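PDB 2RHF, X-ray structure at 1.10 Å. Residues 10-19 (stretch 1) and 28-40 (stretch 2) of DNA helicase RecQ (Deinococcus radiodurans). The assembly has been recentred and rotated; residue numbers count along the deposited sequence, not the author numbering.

Stretch 1, residues 10-19: ALRELRRELM
Stretch 2 (28-40) VVFTNATLEALAA

The two stretches meet in a largely apolar packing of a helix against a helix–turn–helix corner, pinned at its centre by one arginine, Arg15, whose guanidinium closes onto the turn. Residues 10-19 are helical throughout, with phi/psi near -62/-41. Stretch 2 carries the end of one helix (28-29), leaves helical geometry at Phe30 (-165/148), passes through Thr31 (-80/169) and enters a second helix at 32-40. The N-to-C directions of this second helix and helix 10-19 differ by 133°, nearer antiparallel than parallel, with 10.5 Å between the axes at closest approach. The register is set by Leu11 CA lying 6.7 Å from Leu35 CA and Arg15 CA 6.6 Å from Val29 CA; together the stretches bury 596 Å².

Leu11, Arg15 and Leu18, spaced three or four residues apart, all point toward stretch 2 and so form one stripe along their helix. Leu11 (chi1 m, chi2 t) is buried against the second helix. Its CB lies 3.8 Å from Leu35 CG, while its CD1 reaches Leu38 CB at 3.7 Å and Ala39 CB at 4.2 Å; the small Ala39 methyl sits close to this branch tip. Leu35 (t, t) and Leu38 (m, t) supply the apolar surface in return. At the other end of the stripe, Leu18 (m, t) places CD1 3.7 Å from Val29 CG1, and Met19, a selenomethionine (m, t, p), brings CG to 3.9 Å from Val29 CG2. Val29 (t) thus presents both methyls to stretch 1.

Arg15 combines both kinds of contact. Its chain (t, t, p, chi4 -178°) passes over the Phe30 ring at CD, which stands 4.2 Å from the ring centroid and 17° off the normal, a CH-pi contact over the face. Phe30 (chi1 54°, chi2 83°) starts sideways from its CA, but its end comes nearer stretch 1, and its CZ approaches Leu11 O at 3.8 Å. Arg15 NH1 donates to Phe30 O at 2.8 Å, and Arg15 NH1 and NH2 both donate to Asn32 OD1, each at 2.9 Å. These acceptors lie at the guanidinium edge, near its plane, leaving a face for Leu35 CD1, 3.8 Å from Arg15 CZ. A long side chain with several donors suits this position, since it spans the apolar layer and reaches the backbone carbonyl of Phe30, where the chain leaves helical geometry.

Asn32 (m, chi2 11°) also takes part in a water-mediated link, through its ND2. Arg12 (m, t, t, chi4 82°) leaves its CA sideways and packs CG 3.6 Å from Leu35 CD1, but its end comes nearer stretch 2, so that the guanidinium has Leu35 CD2 over one face and Asn32 ND2 at its edge. There two waters bridge the stretches: one accepts from Arg12 NH2 at 2.9 Å and donates to Glu36 OE2 at 2.7 Å; the other accepts from Arg12 NH2 and from Asn32 ND2, both at 2.8 Å.

The turn is braced from within. Thr31 (chi1 p), at the N-cap, points away from stretch 1 and accepts Thr34 N on its OG1 at 3.2 Å, which caps the second helix.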

# COMPACT_ATOMS: atom_id res chain seq x y z
N ALA A 10 5.43 -6.71 2.70
CA ALA A 10 4.11 -6.58 3.31
C ALA A 10 3.13 -5.99 2.32
O ALA A 10 1.97 -6.42 2.26
CB ALA A 10 4.18 -5.75 4.56
N LEU A 11 3.57 -5.01 1.54
CA LEU A 11 2.69 -4.40 0.56
C LEU A 11 2.33 -5.38 -0.57
O LEU A 11 1.19 -5.38 -1.04
CB LEU A 11 3.30 -3.12 0.02
CG LEU A 11 3.36 -1.99 1.05
CD1 LEU A 11 4.35 -0.94 0.59
CD2 LEU A 11 1.99 -1.38 1.32
N ARG A 12 3.27 -6.22 -0.97
CA ARG A 12 2.96 -7.27 -1.95
C ARG A 12 1.97 -8.29 -1.38
O ARG A 12 1.07 -8.75 -2.08
CB ARG A 12 4.23 -7.98 -2.40
CG ARG A 12 5.01 -7.20 -3.44
CD ARG A 12 6.12 -8.02 -4.10
NE ARG A 12 6.61 -7.27 -5.26
CZ ARG A 12 7.50 -6.28 -5.20
NH1 ARG A 12 8.08 -5.96 -4.05
NH2 ARG A 12 7.83 -5.62 -6.30
N GLU A 13 2.15 -8.64 -0.10
CA GLU A 13 1.23 -9.55 0.58
C GLU A 13 -0.16 -8.94 0.68
O GLU A 13 -1.17 -9.60 0.44
CB GLU A 13 1.78 -9.92 1.96
CG GLU A 13 3.01 -10.83 1.84
CD GLU A 13 3.83 -10.97 3.12
OE1 GLU A 13 3.63 -10.20 4.08
OE2 GLU A 13 4.71 -11.85 3.14
N LEU A 14 -0.22 -7.66 1.03
CA LEU A 14 -1.50 -6.95 1.08
C LEU A 14 -2.14 -6.95 -0.31
O LEU A 14 -3.34 -7.23 -0.45
CB LEU A 14 -1.31 -5.53 1.56
CG LEU A 14 -2.57 -4.66 1.44
CD1 LEU A 14 -3.74 -5.20 2.27
CD2 LEU A 14 -2.27 -3.24 1.82
N ARG A 15 -1.36 -6.61 -1.33
CA ARG A 15 -1.90 -6.55 -2.68
C ARG A 15 -2.52 -7.90 -3.08
O ARG A 15 -3.60 -7.93 -3.67
CB ARG A 15 -0.82 -6.09 -3.65
CG ARG A 15 -1.34 -5.91 -5.09
CD ARG A 15 -0.36 -5.14 -5.94
NE ARG A 15 0.90 -5.86 -6.12
CZ ARG A 15 1.94 -5.39 -6.80
NH1 ARG A 15 1.87 -4.19 -7.38
NH2 ARG A 15 3.03 -6.11 -6.91
N ARG A 16 -1.87 -9.01 -2.72
CA ARG A 16 -2.45 -10.34 -3.00
C ARG A 16 -3.77 -10.57 -2.28
O ARG A 16 -4.68 -11.17 -2.85
CB ARG A 16 -1.45 -11.45 -2.70
CG ARG A 16 -0.27 -11.47 -3.64
CD ARG A 16 0.79 -12.48 -3.18
NE ARG A 16 2.10 -12.16 -3.76
CZ ARG A 16 3.22 -12.00 -3.06
NH1 ARG A 16 3.24 -12.16 -1.73
NH2 ARG A 16 4.34 -11.69 -3.70
N GLU A 17 -3.89 -10.10 -1.04
CA GLU A 17 -5.16 -10.20 -0.31
C GLU A 17 -6.25 -9.41 -1.03
O GLU A 17 -7.37 -9.88 -1.20
CB GLU A 17 -5.03 -9.68 1.12
CG GLU A 17 -4.08 -10.49 1.97
CD GLU A 17 -3.86 -9.91 3.36
OE1 GLU A 17 -4.31 -8.78 3.66
OE2 GLU A 17 -3.21 -10.62 4.17
N LEU A 18 -5.91 -8.19 -1.43
CA LEU A 18 -6.87 -7.32 -2.10
C LEU A 18 -7.29 -7.89 -3.46
O LEU A 18 -8.45 -7.80 -3.84
CB LEU A 18 -6.30 -5.91 -2.25
CG LEU A 18 -6.03 -5.19 -0.92
CD1 LEU A 18 -5.31 -3.89 -1.19
CD2 LEU A 18 -7.30 -4.95 -0.10
N MSE A 19 -6.34 -8.49 -4.17
CA MSE A 19 -6.66 -9.18 -5.43
C MSE A 19 -7.69 -10.29 -5.21
O MSE A 19 -8.66 -10.42 -5.96
CB MSE A 19 -5.40 -9.81 -6.01
CG MSE A 19 -4.39 -8.82 -6.59
SE MSE A 19 -2.70 -9.68 -6.93
CE MSE A 19 -3.27 -10.99 -8.25
N VAL A 28 -4.36 -3.48 -11.25
CA VAL A 28 -5.56 -2.72 -10.96
C VAL A 28 -5.66 -2.37 -9.46
O VAL A 28 -6.18 -1.32 -9.12
CB VAL A 28 -6.81 -3.45 -11.47
CG1 VAL A 28 -8.10 -2.87 -10.91
CG2 VAL A 28 -6.84 -3.42 -13.00
N VAL A 29 -5.15 -3.24 -8.59
CA VAL A 29 -5.11 -2.95 -7.16
C VAL A 29 -4.18 -1.75 -6.89
O VAL A 29 -4.64 -0.71 -6.44
CB VAL A 29 -4.79 -4.20 -6.32
CG1 VAL A 29 -4.57 -3.84 -4.85
CG2 VAL A 29 -5.93 -5.21 -6.46
N PHE A 30 -2.89 -1.90 -7.15
CA PHE A 30 -1.97 -0.78 -7.26
C PHE A 30 -0.69 -1.24 -7.93
O PHE A 30 -0.27 -2.38 -7.77
CB PHE A 30 -1.72 -0.01 -5.93
CG PHE A 30 -1.27 -0.86 -4.76
CD1 PHE A 30 0.06 -1.22 -4.61
CD2 PHE A 30 -2.18 -1.24 -3.78
CE1 PHE A 30 0.48 -1.97 -3.51
CE2 PHE A 30 -1.77 -1.98 -2.66
CZ PHE A 30 -0.44 -2.35 -2.54
N THR A 31 -0.06 -0.34 -8.68
CA THR A 31 1.06 -0.73 -9.52
C THR A 31 2.35 -0.85 -8.71
O THR A 31 2.43 -0.40 -7.56
CB THR A 31 1.28 0.27 -10.63
OG1 THR A 31 1.84 1.46 -10.07
CG2 THR A 31 -0.04 0.61 -11.35
N ASN A 32 3.39 -1.41 -9.33
CA ASN A 32 4.67 -1.50 -8.68
C ASN A 32 5.29 -0.14 -8.40
O ASN A 32 5.93 0.03 -7.37
CB ASN A 32 5.65 -2.36 -9.46
CG ASN A 32 5.45 -3.84 -9.21
OD1 ASN A 32 4.46 -4.27 -8.62
ND2 ASN A 32 6.39 -4.64 -9.68
N ALA A 33 5.10 0.85 -9.28
CA ALA A 33 5.62 2.19 -8.99
C ALA A 33 4.95 2.75 -7.74
O ALA A 33 5.59 3.38 -6.90
CB ALA A 33 5.43 3.13 -10.17
N THR A 34 3.65 2.51 -7.61
CA THR A 34 2.92 2.97 -6.42
C THR A 34 3.41 2.22 -5.17
O THR A 34 3.64 2.84 -4.12
CB THR A 34 1.42 2.79 -6.63
OG1 THR A 34 1.00 3.60 -7.73
CG2 THR A 34 0.65 3.20 -5.37
N LEU A 35 3.59 0.90 -5.29
CA LEU A 35 4.11 0.09 -4.20
C LEU A 35 5.46 0.61 -3.72
O LEU A 35 5.68 0.77 -2.51
CB LEU A 35 4.19 -1.36 -4.66
CG LEU A 35 4.47 -2.42 -3.58
CD1 LEU A 35 3.95 -3.76 -4.03
CD2 LEU A 35 5.94 -2.51 -3.26
N GLU A 36 6.34 0.93 -4.66
CA GLU A 36 7.65 1.44 -4.32
C GLU A 36 7.57 2.78 -3.63
O GLU A 36 8.33 3.04 -2.70
CB GLU A 36 8.52 1.51 -5.56
CG GLU A 36 9.02 0.13 -5.94
CD GLU A 36 9.25 -0.07 -7.41
OE1 GLU A 36 9.39 0.92 -8.16
OE2 GLU A 36 9.29 -1.25 -7.80
N ALA A 37 6.67 3.64 -4.09
CA ALA A 37 6.48 4.94 -3.44
C ALA A 37 5.94 4.77 -2.02
O ALA A 37 6.34 5.50 -1.11
CB ALA A 37 5.56 5.81 -4.29
N LEU A 38 5.03 3.82 -1.81
CA LEU A 38 4.53 3.53 -0.47
C LEU A 38 5.64 3.07 0.45
O LEU A 38 5.74 3.51 1.60
CB LEU A 38 3.41 2.49 -0.53
CG LEU A 38 2.09 2.95 -1.16
CD1 LEU A 38 1.18 1.77 -1.45
CD2 LEU A 38 1.38 3.99 -0.26
N ALA A 39 6.49 2.18 -0.05
CA ALA A 39 7.58 1.66 0.76
C ALA A 39 8.61 2.73 1.08
O ALA A 39 9.14 2.76 2.19
CB ALA A 39 8.24 0.47 0.07
N ALA A 40 8.88 3.62 0.12
CA ALA A 40 9.87 4.67 0.31
C ALA A 40 9.35 5.78 1.21
O ALA A 40 10.06 6.25 2.09
CB ALA A 40 10.28 5.25 -1.05
O HOH W 1 9.39 -3.24 -6.01
O HOH W 2 6.58 -7.10 -8.32